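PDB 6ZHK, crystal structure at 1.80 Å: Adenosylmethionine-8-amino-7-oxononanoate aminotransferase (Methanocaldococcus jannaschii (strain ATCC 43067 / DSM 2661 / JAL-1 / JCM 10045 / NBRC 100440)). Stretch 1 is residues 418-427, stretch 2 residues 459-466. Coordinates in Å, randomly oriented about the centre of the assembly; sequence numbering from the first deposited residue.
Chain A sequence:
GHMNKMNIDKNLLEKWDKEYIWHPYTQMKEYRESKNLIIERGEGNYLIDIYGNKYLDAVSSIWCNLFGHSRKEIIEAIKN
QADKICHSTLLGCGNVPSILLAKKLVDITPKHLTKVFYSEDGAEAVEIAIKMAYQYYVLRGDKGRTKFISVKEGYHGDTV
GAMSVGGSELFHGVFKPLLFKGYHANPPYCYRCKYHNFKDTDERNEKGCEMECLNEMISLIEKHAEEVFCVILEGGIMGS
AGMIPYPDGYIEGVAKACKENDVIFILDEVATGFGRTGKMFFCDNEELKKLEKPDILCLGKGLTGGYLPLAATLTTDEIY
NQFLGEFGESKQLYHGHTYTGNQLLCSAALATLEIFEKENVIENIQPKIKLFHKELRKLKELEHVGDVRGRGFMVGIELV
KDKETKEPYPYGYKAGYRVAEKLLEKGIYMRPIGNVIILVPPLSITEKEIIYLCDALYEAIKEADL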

ATOM      1  N   ARG A 418     -21.630 -17.619 -13.052  1.00 19.24           N
ATOM      2  CA  ARG A 418     -22.129 -18.824 -13.731  1.00 21.35           C
ATOM      3  C   ARG A 418     -21.312 -19.127 -14.990  1.00 21.80           C
ATOM      4  O   ARG A 418     -20.939 -20.275 -15.304  1.00 21.14           O
ATOM      5  N   VAL A 419     -21.016 -18.064 -15.742  1.00 20.51           N
ATOM      6  CA  VAL A 419     -20.171 -18.184 -16.905  1.00 18.32           C
ATOM      7  C   VAL A 419     -18.750 -18.596 -16.494  1.00 19.85           C
ATOM      8  O   VAL A 419     -18.139 -19.464 -17.125  1.00 19.12           O
ATOM      9  N   ALA A 420     -18.197 -17.960 -15.440  1.00 19.93           N
ATOM     10  CA  ALA A 420     -16.850 -18.309 -14.962  1.00 18.44           C
ATOM     11  C   ALA A 420     -16.742 -19.811 -14.647  1.00 18.74           C
ATOM     12  O   ALA A 420     -15.704 -20.423 -14.904  1.00 19.67           O
ATOM     13  N   GLU A 421     -17.805 -20.406 -14.073  1.00 21.49           N
ATOM     14  CA  GLU A 421     -17.774 -21.836 -13.701  1.00 22.80           C
ATOM     15  C   GLU A 421     -17.549 -22.726 -14.926  1.00 21.86           C
ATOM     16  O   GLU A 421     -16.721 -23.652 -14.907  1.00 18.92           O
ATOM     17  N   LYS A 422     -18.275 -22.426 -16.016  1.00 21.42           N
ATOM     18  CA  LYS A 422     -18.134 -23.157 -17.269  1.00 18.85           C
ATOM     19  C   LYS A 422     -16.773 -22.915 -17.899  1.00 20.29           C
ATOM     20  O   LYS A 422     -16.191 -23.803 -18.495  1.00 19.81           O
ATOM     21  N   LEU A 423     -16.257 -21.685 -17.797  1.00 18.57           N
ATOM     22  CA  LEU A 423     -14.936 -21.416 -18.337  1.00 17.30           C
ATOM     23  C   LEU A 423     -13.888 -22.196 -17.554  1.00 16.99           C
ATOM     24  O   LEU A 423     -12.908 -22.633 -18.128  1.00 18.33           O
ATOM     25  N   LEU A 424     -14.079 -22.359 -16.238  1.00 18.65           N
ATOM     26  CA  LEU A 424     -13.077 -23.060 -15.457  1.00 19.45           C
ATOM     27  C   LEU A 424     -12.986 -24.520 -15.906  1.00 21.38           C
ATOM     28  O   LEU A 424     -11.879 -25.086 -15.978  1.00 24.18           O
ATOM     29  N   GLU A 425     -14.139 -25.116 -16.264  1.00 23.29           N
ATOM     30  CA  GLU A 425     -14.147 -26.483 -16.801  1.00 25.08           C
ATOM     31  C   GLU A 425     -13.356 -26.584 -18.108  1.00 24.84           C
ATOM     32  O   GLU A 425     -12.886 -27.669 -18.478  1.00 23.78           O
ATOM     33  N   LYS A 426     -13.285 -25.480 -18.871  1.00 20.06           N
ATOM     34  CA  LYS A 426     -12.576 -25.449 -20.139  1.00 17.90           C
ATOM     35  C   LYS A 426     -11.134 -24.975 -19.944  1.00 18.69           C
ATOM     36  O   LYS A 426     -10.472 -24.697 -20.922  1.00 22.37           O
ATOM     37  N   GLY A 427     -10.642 -24.940 -18.696  1.00 17.34           N
ATOM     38  CA  GLY A 427      -9.224 -24.633 -18.490  1.00 18.86           C
ATOM     39  C   GLY A 427      -8.932 -23.122 -18.591  1.00 16.93           C
ATOM     40  O   GLY A 427      -7.834 -22.747 -18.985  1.00 17.64           O
ATOM     41  N   GLU A 459     -19.224 -20.901 -26.074  1.00 23.81           N
ATOM     42  CA  GLU A 459     -19.827 -22.116 -25.548  1.00 24.49           C
ATOM     43  C   GLU A 459     -20.194 -21.945 -24.071  1.00 27.94           C
ATOM     44  O   GLU A 459     -21.217 -22.459 -23.619  1.00 23.91           O
ATOM     45  N   ALA A 460     -19.355 -21.254 -23.280  1.00 22.11           N
ATOM     46  CA  ALA A 460     -19.614 -21.142 -21.852  1.00 19.73           C
ATOM     47  C   ALA A 460     -20.901 -20.356 -21.610  1.00 22.69           C
ATOM     48  O   ALA A 460     -21.660 -20.674 -20.685  1.00 23.08           O
ATOM     49  N   ILE A 461     -21.107 -19.319 -22.445  1.00 20.66           N
ATOM     50  CA  ILE A 461     -22.258 -18.455 -22.285  1.00 24.11           C
ATOM     51  C   ILE A 461     -23.493 -19.272 -22.654  1.00 27.02           C
ATOM     52  O   ILE A 461     -24.482 -19.171 -21.954  1.00 24.81           O
ATOM     53  N   LYS A 462     -23.366 -20.142 -23.672  1.00 27.31           N
ATOM     54  CA  LYS A 462     -24.463 -21.018 -24.089  1.00 30.21           C
ATOM     55  C   LYS A 462     -24.792 -22.078 -23.051  1.00 31.64           C
ATOM     56  O   LYS A 462     -25.947 -22.444 -22.926  1.00 30.48           O
ATOM     57  N   GLU A 463     -23.774 -22.566 -22.338  1.00 30.83           N
ATOM     58  CA  GLU A 463     -23.952 -23.649 -21.387  1.00 28.83           C
ATOM     59  C   GLU A 463     -24.443 -23.151 -20.043  1.00 30.23           C
ATOM     60  O   GLU A 463     -24.993 -23.932 -19.254  1.00 28.21           O
ATOM     61  N   ALA A 464     -24.146 -21.891 -19.731  1.00 28.58           N
ATOM     62  CA  ALA A 464     -24.505 -21.352 -18.422  1.00 31.02           C
ATOM     63  C   ALA A 464     -26.024 -21.262 -18.311  1.00 31.87           C
ATOM     64  O   ALA A 464     -26.729 -21.150 -19.310  1.00 35.24           O
ATOM     65  N   ASP A 465     -26.506 -21.273 -17.070  1.00 30.84           N
ATOM     66  CA  ASP A 465     -27.921 -21.155 -16.763  1.00 28.91           C
ATOM     67  C   ASP A 465     -28.346 -19.682 -16.783  1.00 31.64           C
ATOM     68  O   ASP A 465     -28.425 -19.013 -15.736  1.00 30.15           O
ATOM     69  N   LEU A 466     -28.650 -19.184 -17.982  1.00 24.84           N
ATOM     70  CA  LEU A 466     -28.927 -17.778 -18.154  1.00 31.29           C
ATOM     71  C   LEU A 466     -30.338 -17.594 -18.740  1.00 43.45           C
ATOM     72  O   LEU A 466     -31.047 -16.572 -18.538  1.00 41.71           O
ATOM     73  OXT LEU A 466     -30.830 -18.454 -19.458  1.00 44.20           O
TER

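Helices 418-425 and 459-463 cross obliquely, with 125° between their N-to-C directions and 8.4 Å between their axes at closest approach. Small side chains suit so near a spacing, and Ala460 provides one. Its CB points toward the first helix and is the bump around which that helix forms a hollow: Lys422 CB lies 3.8 Å from Ala460 CB, Leu423 CD2 (chi1 m, chi2 t) reaches to 3.9 Å of the same methyl, and Val419 CG1 stands 4.2 Å from it. The backbones accordingly come together here, with the CA atoms of Lys422 and Ala460 5.2 Å apart.

Val419, buried and in the t rotamer, sets both methyls against Ile461, while CG2 also reaches Ala464 and Leu466. Val419 CG1 meets Ile461 CG1 at 3.9 Å, although the CA-to-CB bond of Ile461 points away. Val419 CG2 packs against Ala464 CB at 3.9 Å and Leu466 CD1 at 4.0 Å. Beta-branching suits this wedge, while Ala464, where the second helix leaves helical geometry, is short enough to let the chains stay close.

The longer side chains extend the contact beyond Ala460. Lys422 (m, m, t, t) lays its aliphatic stem along the end of the second helix, Lys422 CE being 3.6 Å from Glu463 O. Lys426 (m, t, t, m) passes over Ala460, its CE 4.2 Å from Ala460 CB, and its final m turn brings NZ between two carboxylates one helical turn apart. Salt-bridged hydrogen bonds run from Lys426 NZ to Glu463 OE2 (2.9 Å) and to Glu459 OE1 (3.0 Å).

Water 1 is hydrogen-bonded to Glu425 OE1 (2.5 Å) and Glu463 OE1 (2.6 Å), mediating between like-charged oxygens 4.4 Å apart, and accepts a weak hydrogen bond from Lys426 NZ (3.2 Å). At the other end, Arg418 (m, t, t, with chi4 -117°) forms a salt bridge from NH1 to Asp465 OD2 at 3.4 Å, at the guanidinium edge.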

ATOM      1  CB  ARG A 418     -23.625 -18.642 -14.006  1.00 23.42           C
ATOM      2  CG  ARG A 418     -24.469 -18.904 -12.769  1.00 22.46           C
ATOM      3  CD  ARG A 418     -25.906 -18.518 -13.065  1.00 25.06           C
ATOM      4  NE  ARG A 418     -26.568 -18.338 -11.790  1.00 28.53           N
ATOM      5  CZ  ARG A 418     -27.580 -19.062 -11.344  1.00 37.65           C
ATOM      6  NH1 ARG A 418     -28.082 -20.032 -12.087  1.00 41.46           N
ATOM      7  NH2 ARG A 418     -28.104 -18.801 -10.161  1.00 40.69           N
ATOM      8  CB  VAL A 419     -20.256 -16.938 -17.808  1.00 18.77           C
ATOM      9  CG1 VAL A 419     -19.303 -17.073 -18.990  1.00 19.23           C
ATOM     10  CG2 VAL A 419     -21.679 -16.773 -18.351  1.00 18.31           C
ATOM     11  CB  ALA A 420     -16.537 -17.477 -13.722  1.00 20.44           C
ATOM     12  CB  GLU A 421     -19.038 -22.234 -12.945  1.00 24.74           C
ATOM     13  CG  GLU A 421     -18.944 -22.058 -11.439  1.00 35.92           C
ATOM     14  CD  GLU A 421     -20.107 -22.771 -10.759  1.00 42.87           C
ATOM     15  OE1 GLU A 421     -19.941 -23.230  -9.602  1.00 51.31           O
ATOM     16  OE2 GLU A 421     -21.172 -22.912 -11.421  1.00 43.01           O
ATOM     17  CB  LYS A 422     -19.242 -22.815 -18.278  1.00 20.15           C
ATOM     18  CG  LYS A 422     -20.678 -23.033 -17.813  1.00 21.58           C
ATOM     19  CD  LYS A 422     -20.965 -24.520 -17.425  1.00 24.59           C
ATOM     20  CE  LYS A 422     -22.369 -24.682 -16.861  1.00 26.84           C
ATOM     21  NZ  LYS A 422     -22.684 -26.098 -16.577  1.00 23.53           N
ATOM     22  CB  LEU A 423     -14.663 -19.908 -18.274  1.00 16.60           C
ATOM     23  CG  LEU A 423     -15.298 -19.065 -19.373  1.00 18.64           C
ATOM     24  CD1 LEU A 423     -14.994 -17.581 -19.096  1.00 20.45           C
ATOM     25  CD2 LEU A 423     -14.722 -19.445 -20.746  1.00 20.11           C
ATOM     26  CB  LEU A 424     -13.391 -22.933 -13.951  1.00 19.50           C
ATOM     27  CG  LEU A 424     -12.190 -23.112 -13.026  1.00 23.09           C
ATOM     28  CD1 LEU A 424     -11.166 -21.991 -13.162  1.00 20.64           C
ATOM     29  CD2 LEU A 424     -12.584 -23.362 -11.574  1.00 23.52           C
ATOM     30  CB  GLU A 425     -15.576 -26.963 -17.079  1.00 30.13           C
ATOM     31  CG  GLU A 425     -16.426 -27.142 -15.834  1.00 33.06           C
ATOM     32  CD  GLU A 425     -17.917 -27.262 -16.132  1.00 37.42           C
ATOM     33  OE1 GLU A 425     -18.338 -27.176 -17.339  1.00 35.57           O
ATOM     34  OE2 GLU A 425     -18.662 -27.467 -15.171  1.00 35.22           O
ATOM     35  CB  LYS A 426     -13.325 -24.587 -21.168  1.00 18.33           C
ATOM     36  CG  LYS A 426     -14.798 -24.961 -21.350  1.00 18.55           C
ATOM     37  CD  LYS A 426     -15.583 -23.965 -22.161  1.00 20.53           C
ATOM     38  CE  LYS A 426     -17.060 -24.284 -22.214  1.00 25.03           C
ATOM     39  NZ  LYS A 426     -17.224 -25.656 -22.750  1.00 29.06           N
ATOM     40  CB  GLU A 459     -18.799 -23.248 -25.546  1.00 26.85           C
ATOM     41  CG  GLU A 459     -18.366 -23.738 -26.912  1.00 31.38           C
ATOM     42  CD  GLU A 459     -17.227 -24.744 -26.819  1.00 37.54           C
ATOM     43  OE1 GLU A 459     -16.825 -25.127 -25.679  1.00 39.59           O
ATOM     44  OE2 GLU A 459     -16.782 -25.201 -27.887  1.00 36.04           O
ATOM     45  CB  ALA A 460     -18.404 -20.497 -21.176  1.00 19.25           C
ATOM     46  CB  ILE A 461     -22.083 -17.169 -23.098  1.00 25.39           C
ATOM     47  CG1 ILE A 461     -20.981 -16.290 -22.469  1.00 22.58           C
ATOM     48  CG2 ILE A 461     -23.406 -16.428 -23.204  1.00 23.21           C
ATOM     49  CD1 ILE A 461     -20.680 -15.064 -23.344  1.00 24.96           C
ATOM     50  CB  LYS A 462     -24.194 -21.632 -25.453  1.00 28.12           C
ATOM     51  CG  LYS A 462     -24.364 -20.605 -26.553  1.00 31.18           C
ATOM     52  CD  LYS A 462     -24.026 -21.098 -27.936  1.00 33.31           C
ATOM     53  CE  LYS A 462     -25.074 -22.040 -28.470  1.00 36.02           C
ATOM     54  NZ  LYS A 462     -24.859 -22.242 -29.929  1.00 38.14           N
ATOM     55  CB  GLU A 463     -22.607 -24.330 -21.126  1.00 28.90           C
ATOM     56  CG  GLU A 463     -22.073 -25.104 -22.315  1.00 29.20           C
ATOM     57  CD  GLU A 463     -20.639 -25.586 -22.138  1.00 30.52           C
ATOM     58  OE1 GLU A 463     -20.126 -25.500 -20.997  1.00 38.17           O
ATOM     59  OE2 GLU A 463     -20.036 -26.083 -23.121  1.00 29.41           O
ATOM     60  CB  ALA A 464     -23.850 -19.994 -18.215  1.00 24.59           C
ATOM     61  CB  ASP A 465     -28.163 -21.826 -15.405  1.00 31.15           C
ATOM     62  CG  ASP A 465     -29.619 -21.912 -14.980  1.00 32.46           C
ATOM     63  OD1 ASP A 465     -30.474 -21.614 -15.824  1.00 38.11           O
ATOM     64  OD2 ASP A 465     -29.873 -22.289 -13.819  1.00 37.75           O
ATOM     65  CB  LEU A 466     -27.862 -17.203 -19.099  1.00 29.93           C
ATOM     66  CG  LEU A 466     -26.429 -17.252 -18.572  1.00 26.98           C
ATOM     67  CD1 LEU A 466     -25.452 -16.714 -19.617  1.00 25.26           C
ATOM     68  CD2 LEU A 466     -26.323 -16.522 -17.253  1.00 24.34           C
TER
HETATM   69  O   HOH W   1     -18.029 -26.491 -19.769  1.00 34.27           O